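Local coordinates for putative peptidyl-arginine deiminase (Chlorobium tepidum, PDB 1XKN), which probably catalyses the hydrolytic deimination of agmatine or of arginine residues in peptides, releasing ammonia, at residues G198-A210 and P245-L259. Residues are numbered along the deposited sequence; the frame is centred on the assembly and turned at random.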
loop_
_atom_site.group_PDB
_atom_site.type_symbol
_atom_site.label_atom_id
_atom_site.label_comp_id
_atom_site.label_asym_id
_atom_site.label_seq_id
_atom_site.Cartn_x
_atom_site.Cartn_y
_atom_site.Cartn_z
ATOM N N GLY A 198 12.158 10.687 7.593
ATOM C CA GLY A 198 13.458 11.120 7.119
ATOM C C GLY A 198 13.505 11.591 5.680
ATOM O O GLY A 198 14.569 11.595 5.063
ATOM N N ILE A 199 12.362 11.984 5.129
ATOM C CA ILE A 199 12.347 12.452 3.751
ATOM C C ILE A 199 12.768 13.919 3.672
ATOM O O ILE A 199 12.800 14.623 4.687
ATOM C CB ILE A 199 10.961 12.224 3.095
ATOM C CG1 ILE A 199 9.839 12.782 3.971
ATOM C CG2 ILE A 199 10.753 10.734 2.857
ATOM C CD1 ILE A 199 9.634 14.276 3.828
ATOM N N GLU A 200 13.122 14.368 2.470
ATOM C CA GLU A 200 13.589 15.737 2.262
ATOM C C GLU A 200 12.665 16.628 1.448
ATOM O O GLU A 200 12.655 17.847 1.634
ATOM C CB GLU A 200 14.964 15.728 1.589
ATOM C CG GLU A 200 16.128 15.437 2.523
ATOM C CD GLU A 200 16.102 14.035 3.083
ATOM O OE1 GLU A 200 16.230 13.074 2.293
ATOM O OE2 GLU A 200 15.959 13.893 4.314
ATOM N N LYS A 201 11.904 16.031 0.538
ATOM C CA LYS A 201 10.997 16.800 -0.303
ATOM C C LYS A 201 9.660 16.098 -0.461
ATOM O O LYS A 201 9.605 14.917 -0.801
ATOM C CB LYS A 201 11.628 17.023 -1.684
ATOM C CG LYS A 201 10.811 17.909 -2.627
ATOM C CD LYS A 201 11.545 18.110 -3.947
ATOM C CE LYS A 201 10.809 19.068 -4.872
ATOM N NZ LYS A 201 11.542 19.242 -6.166
ATOM N N VAL A 202 8.586 16.834 -0.203
ATOM C CA VAL A 202 7.244 16.300 -0.339
ATOM C C VAL A 202 6.633 16.835 -1.623
ATOM O O VAL A 202 6.583 18.047 -1.847
ATOM C CB VAL A 202 6.342 16.704 0.847
ATOM C CG1 VAL A 202 4.952 16.112 0.669
ATOM C CG2 VAL A 202 6.961 16.227 2.153
ATOM N N LEU A 203 6.178 15.919 -2.470
ATOM C CA LEU A 203 5.567 16.277 -3.744
ATOM C C LEU A 203 4.058 16.135 -3.604
ATOM O O LEU A 203 3.535 15.023 -3.500
ATOM C CB LEU A 203 6.080 15.345 -4.843
ATOM C CG LEU A 203 7.593 15.297 -5.069
ATOM C CD1 LEU A 203 7.926 14.169 -6.028
ATOM C CD2 LEU A 203 8.080 16.632 -5.618
ATOM N N TRP A 204 3.358 17.263 -3.611
ATOM C CA TRP A 204 1.909 17.254 -3.451
ATOM C C TRP A 204 1.090 17.224 -4.731
ATOM O O TRP A 204 1.034 18.215 -5.462
ATOM C CB TRP A 204 1.457 18.466 -2.633
ATOM C CG TRP A 204 1.969 18.505 -1.236
ATOM C CD1 TRP A 204 3.175 18.981 -0.813
ATOM C CD2 TRP A 204 1.268 18.079 -0.062
ATOM N NE1 TRP A 204 3.268 18.881 0.560
ATOM C CE2 TRP A 204 2.112 18.326 1.042
ATOM C CE3 TRP A 204 0.008 17.506 0.162
ATOM C CZ2 TRP A 204 1.735 18.027 2.354
ATOM C CZ3 TRP A 204 -0.368 17.207 1.469
ATOM C CH2 TRP A 204 0.497 17.467 2.548
ATOM N N LEU A 205 0.445 16.091 -4.994
ATOM C CA LEU A 205 -0.422 15.971 -6.162
ATOM C C LEU A 205 -1.788 16.497 -5.731
ATOM O O LEU A 205 -1.966 16.878 -4.572
ATOM C CB LEU A 205 -0.534 14.514 -6.615
ATOM C CG LEU A 205 0.770 13.894 -7.131
ATOM C CD1 LEU A 205 0.521 12.440 -7.522
ATOM C CD2 LEU A 205 1.271 14.687 -8.331
ATOM N N GLY A 206 -2.751 16.503 -6.646
ATOM C CA GLY A 206 -4.061 17.037 -6.318
ATOM C C GLY A 206 -5.155 16.093 -5.862
ATOM O O GLY A 206 -5.096 15.525 -4.769
ATOM N N ASP A 207 -6.176 15.950 -6.702
ATOM C CA ASP A 207 -7.316 15.091 -6.402
ATOM C C ASP A 207 -7.059 13.648 -6.817
ATOM O O ASP A 207 -6.149 13.367 -7.596
ATOM C CB ASP A 207 -8.562 15.607 -7.126
ATOM C CG ASP A 207 -9.062 16.926 -6.563
ATOM O OD1 ASP A 207 -9.841 17.607 -7.259
ATOM O OD2 ASP A 207 -8.690 17.271 -5.423
ATOM N N GLY A 208 -7.876 12.744 -6.287
ATOM C CA GLY A 208 -7.749 11.333 -6.609
ATOM C C GLY A 208 -8.783 10.898 -7.633
ATOM O O GLY A 208 -9.305 11.730 -8.379
ATOM N N ILE A 209 -9.090 9.602 -7.663
ATOM C CA ILE A 209 -10.055 9.064 -8.625
ATOM C C ILE A 209 -11.472 8.923 -8.075
ATOM O O ILE A 209 -11.712 9.078 -6.878
ATOM C CB ILE A 209 -9.607 7.688 -9.167
ATOM C CG1 ILE A 209 -9.607 6.649 -8.040
ATOM C CG2 ILE A 209 -8.220 7.809 -9.789
ATOM C CD1 ILE A 209 -9.253 5.236 -8.495
ATOM N N ALA A 210 -12.406 8.614 -8.968
ATOM C CA ALA A 210 -13.810 8.462 -8.607
ATOM C C ALA A 210 -14.118 7.194 -7.817
ATOM O O ALA A 210 -13.454 6.167 -7.974
ATOM C CB ALA A 210 -14.673 8.500 -9.868
ATOM N N PRO A 245 -9.064 15.051 -13.403
ATOM C CA PRO A 245 -8.165 14.859 -12.259
ATOM C C PRO A 245 -6.824 14.230 -12.631
ATOM O O PRO A 245 -5.770 14.675 -12.176
ATOM C CB PRO A 245 -8.974 13.957 -11.328
ATOM C CG PRO A 245 -10.384 14.304 -11.658
ATOM C CD PRO A 245 -10.359 14.392 -13.155
ATOM N N LEU A 246 -6.864 13.187 -13.452
ATOM C CA LEU A 246 -5.635 12.517 -13.850
ATOM C C LEU A 246 -4.795 13.389 -14.779
ATOM O O LEU A 246 -3.568 13.353 -14.724
ATOM C CB LEU A 246 -5.953 11.171 -14.506
ATOM C CG LEU A 246 -6.593 10.148 -13.562
ATOM C CD1 LEU A 246 -6.989 8.904 -14.343
ATOM C CD2 LEU A 246 -5.618 9.795 -12.445
ATOM N N ARG A 247 -5.454 14.184 -15.620
ATOM C CA ARG A 247 -4.745 15.067 -16.536
ATOM C C ARG A 247 -3.988 16.141 -15.768
ATOM O O ARG A 247 -2.822 16.429 -16.059
ATOM C CB ARG A 247 -5.732 15.720 -17.507
ATOM C CG ARG A 247 -6.061 14.866 -18.715
ATOM C CD ARG A 247 -4.859 14.811 -19.639
ATOM N NE ARG A 247 -4.493 16.155 -20.083
ATOM C CZ ARG A 247 -3.293 16.494 -20.543
ATOM N NH1 ARG A 247 -2.328 15.588 -20.623
ATOM N NH2 ARG A 247 -3.060 17.743 -20.922
ATOM N N GLU A 248 -4.654 16.732 -14.784
ATOM C CA GLU A 248 -4.041 17.779 -13.976
ATOM C C GLU A 248 -2.825 17.238 -13.237
ATOM O O GLU A 248 -1.795 17.902 -13.156
ATOM C CB GLU A 248 -5.054 18.335 -12.974
ATOM C CG GLU A 248 -6.320 18.884 -13.619
ATOM C CD GLU A 248 -7.329 19.380 -12.599
ATOM O OE1 GLU A 248 -7.583 18.655 -11.611
ATOM O OE2 GLU A 248 -7.880 20.483 -12.793
ATOM N N ASN A 249 -2.940 16.028 -12.702
ATOM C CA ASN A 249 -1.819 15.451 -11.977
ATOM C C ASN A 249 -0.681 15.014 -12.883
ATOM O O ASN A 249 0.485 15.079 -12.490
ATOM C CB ASN A 249 -2.294 14.296 -11.099
ATOM C CG ASN A 249 -3.038 14.785 -9.876
ATOM O OD1 ASN A 249 -2.577 15.695 -9.191
ATOM N ND2 ASN A 249 -4.191 14.187 -9.592
ATOM N N TYR A 250 -1.008 14.577 -14.096
ATOM C CA TYR A 250 0.023 14.168 -15.041
ATOM C C TYR A 250 0.835 15.400 -15.427
ATOM O O TYR A 250 2.066 15.374 -15.413
ATOM C CB TYR A 250 -0.593 13.552 -16.303
ATOM C CG TYR A 250 0.414 13.362 -17.417
ATOM C CD1 TYR A 250 1.380 12.354 -17.349
ATOM C CD2 TYR A 250 0.445 14.232 -18.507
ATOM C CE1 TYR A 250 2.355 12.225 -18.341
ATOM C CE2 TYR A 250 1.417 14.110 -19.498
ATOM C CZ TYR A 250 2.368 13.109 -19.408
ATOM O OH TYR A 250 3.345 13.005 -20.375
ATOM N N GLU A 251 0.143 16.484 -15.771
ATOM C CA GLU A 251 0.828 17.711 -16.150
ATOM C C GLU A 251 1.645 18.247 -14.978
ATOM O O GLU A 251 2.740 18.775 -15.167
ATOM C CB GLU A 251 -0.176 18.761 -16.632
ATOM C CG GLU A 251 -0.812 18.437 -17.984
ATOM C CD GLU A 251 0.218 18.176 -19.073
ATOM O OE1 GLU A 251 1.250 18.881 -19.107
ATOM O OE2 GLU A 251 -0.007 17.275 -19.912
ATOM N N LEU A 252 1.119 18.100 -13.765
ATOM C CA LEU A 252 1.837 18.563 -12.583
ATOM C C LEU A 252 3.130 17.762 -12.435
ATOM O O LEU A 252 4.201 18.329 -12.209
ATOM C CB LEU A 252 0.973 18.396 -11.330
ATOM C CG LEU A 252 1.589 18.839 -9.999
ATOM C CD1 LEU A 252 2.009 20.304 -10.070
ATOM C CD2 LEU A 252 0.579 18.632 -8.886
ATOM N N LEU A 253 3.036 16.443 -12.568
ATOM C CA LEU A 253 4.216 15.591 -12.455
ATOM C C LEU A 253 5.280 15.950 -13.481
ATOM O O LEU A 253 6.476 15.807 -13.221
ATOM C CB LEU A 253 3.828 14.119 -12.621
ATOM C CG LEU A 253 3.341 13.437 -11.343
ATOM C CD1 LEU A 253 2.665 12.125 -11.684
ATOM C CD2 LEU A 253 4.526 13.209 -10.408
ATOM N N LYS A 254 4.849 16.417 -14.648
ATOM C CA LYS A 254 5.790 16.779 -15.700
ATOM C C LYS A 254 6.583 18.047 -15.375
ATOM O O LYS A 254 7.497 18.413 -16.112
ATOM C CB LYS A 254 5.051 16.936 -17.034
ATOM C CG LYS A 254 4.548 15.615 -17.616
ATOM C CD LYS A 254 5.689 14.760 -18.155
ATOM C CE LYS A 254 6.268 15.351 -19.434
ATOM N NZ LYS A 254 5.269 15.353 -20.544
ATOM N N THR A 255 6.236 18.707 -14.271
ATOM C CA THR A 255 6.940 19.918 -13.849
ATOM C C THR A 255 7.703 19.671 -12.548
ATOM O O THR A 255 8.450 20.535 -12.086
ATOM C CB THR A 255 5.979 21.101 -13.600
ATOM O OG1 THR A 255 5.221 20.864 -12.408
ATOM C CG2 THR A 255 5.024 21.278 -14.776
HETATM N N MSE A 256 7.506 18.496 -11.953
HETATM C CA MSE A 256 8.172 18.155 -10.696
HETATM C C MSE A 256 9.572 17.602 -10.926
HETATM O O MSE A 256 9.839 16.939 -11.930
HETATM C CB MSE A 256 7.331 17.146 -9.914
HETATM C CG MSE A 256 5.991 17.697 -9.480
HETATM SE SE MSE A 256 4.914 16.379 -8.584
HETATM C CE MSE A 256 4.092 17.530 -7.263
ATOM N N THR A 257 10.467 17.874 -9.984
ATOM C CA THR A 257 11.846 17.422 -10.105
ATOM C C THR A 257 12.347 16.708 -8.859
ATOM O O THR A 257 11.736 16.786 -7.795
ATOM C CB THR A 257 12.778 18.609 -10.350
ATOM O OG1 THR A 257 12.653 19.535 -9.264
ATOM C CG2 THR A 257 12.419 19.306 -11.655
ATOM N N GLY A 258 13.469 16.015 -9.010
ATOM C CA GLY A 258 14.064 15.320 -7.890
ATOM C C GLY A 258 14.902 16.308 -7.106
ATOM O O GLY A 258 14.886 17.509 -7.395
ATOM N N LEU A 259 15.638 15.820 -6.115
ATOM C CA LEU A 259 16.477 16.701 -5.308
ATOM C C LEU A 259 17.536 17.394 -6.168
ATOM O O LEU A 259 17.972 18.504 -5.855
ATOM C CB LEU A 259 17.147 15.902 -4.188
ATOM C CG LEU A 259 16.205 15.159 -3.232
ATOM C CD1 LEU A 259 17.017 14.332 -2.252
ATOM C CD2 LEU A 259 15.331 16.162 -2.498
HETATM O O HOH W 1 9.322 19.821 -7.929
HETATM O O HOH W 2 14.305 20.042 -5.988
HETATM O O HOH W 3 -6.036 16.847 -9.569
HETATM O O HOH W 4 -10.053 17.625 -10.577
#
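Asn249, on helix 243-253, binds the backbone just past strand 201-205 with both ends of its amide. Its OD1 accepts from Gly206 N at 2.7 Å, nearly straight at the hydrogen, with the donor tilted slightly from the amide plane. ND2 reaches Asp207 O at 2.9 Å, but this bond is bent and weak. A chi1 of -74° sets CG anti to the carbonyl carbon, and chi2 of -47° turns the amide so that OD1 and ND2 reach successive residues. A water beside it accepts from Asp207 N and donates to Glu248 OE1.

At the other end, Lys201 extends fully across to the loop after the helix. Its NZ donates to Thr257 O at 3.0 Å from well above the carbonyl plane, and two waters that accept from NZ link it to Thr257 N and Gly258 O.

Between these polar ends the packing is mostly apolar. Leu205 CD2 meets Leu253 CG (3.9 Å) and the selenium of selenomethionine Met256, whose CE lies 3.8 Å from Leu203 CB. Leu252 CD2 lies 3.5 Å from Trp204 O, which Met256 CE also approaches. Beyond the lysine, Leu259 CD2 packs against Lys201 CB and Glu200 CB.

The axes of strand 201-205 and helix segment 245-253 approach to 9.3 Å, their directions 151° apart; helix and following loop pack along this outermost strand, which pairs with strand 167-171. Side-chain to main-chain bonds thus tie the two ends, strongly at Gly206 and partly through water at Lys201, around an apolar middle.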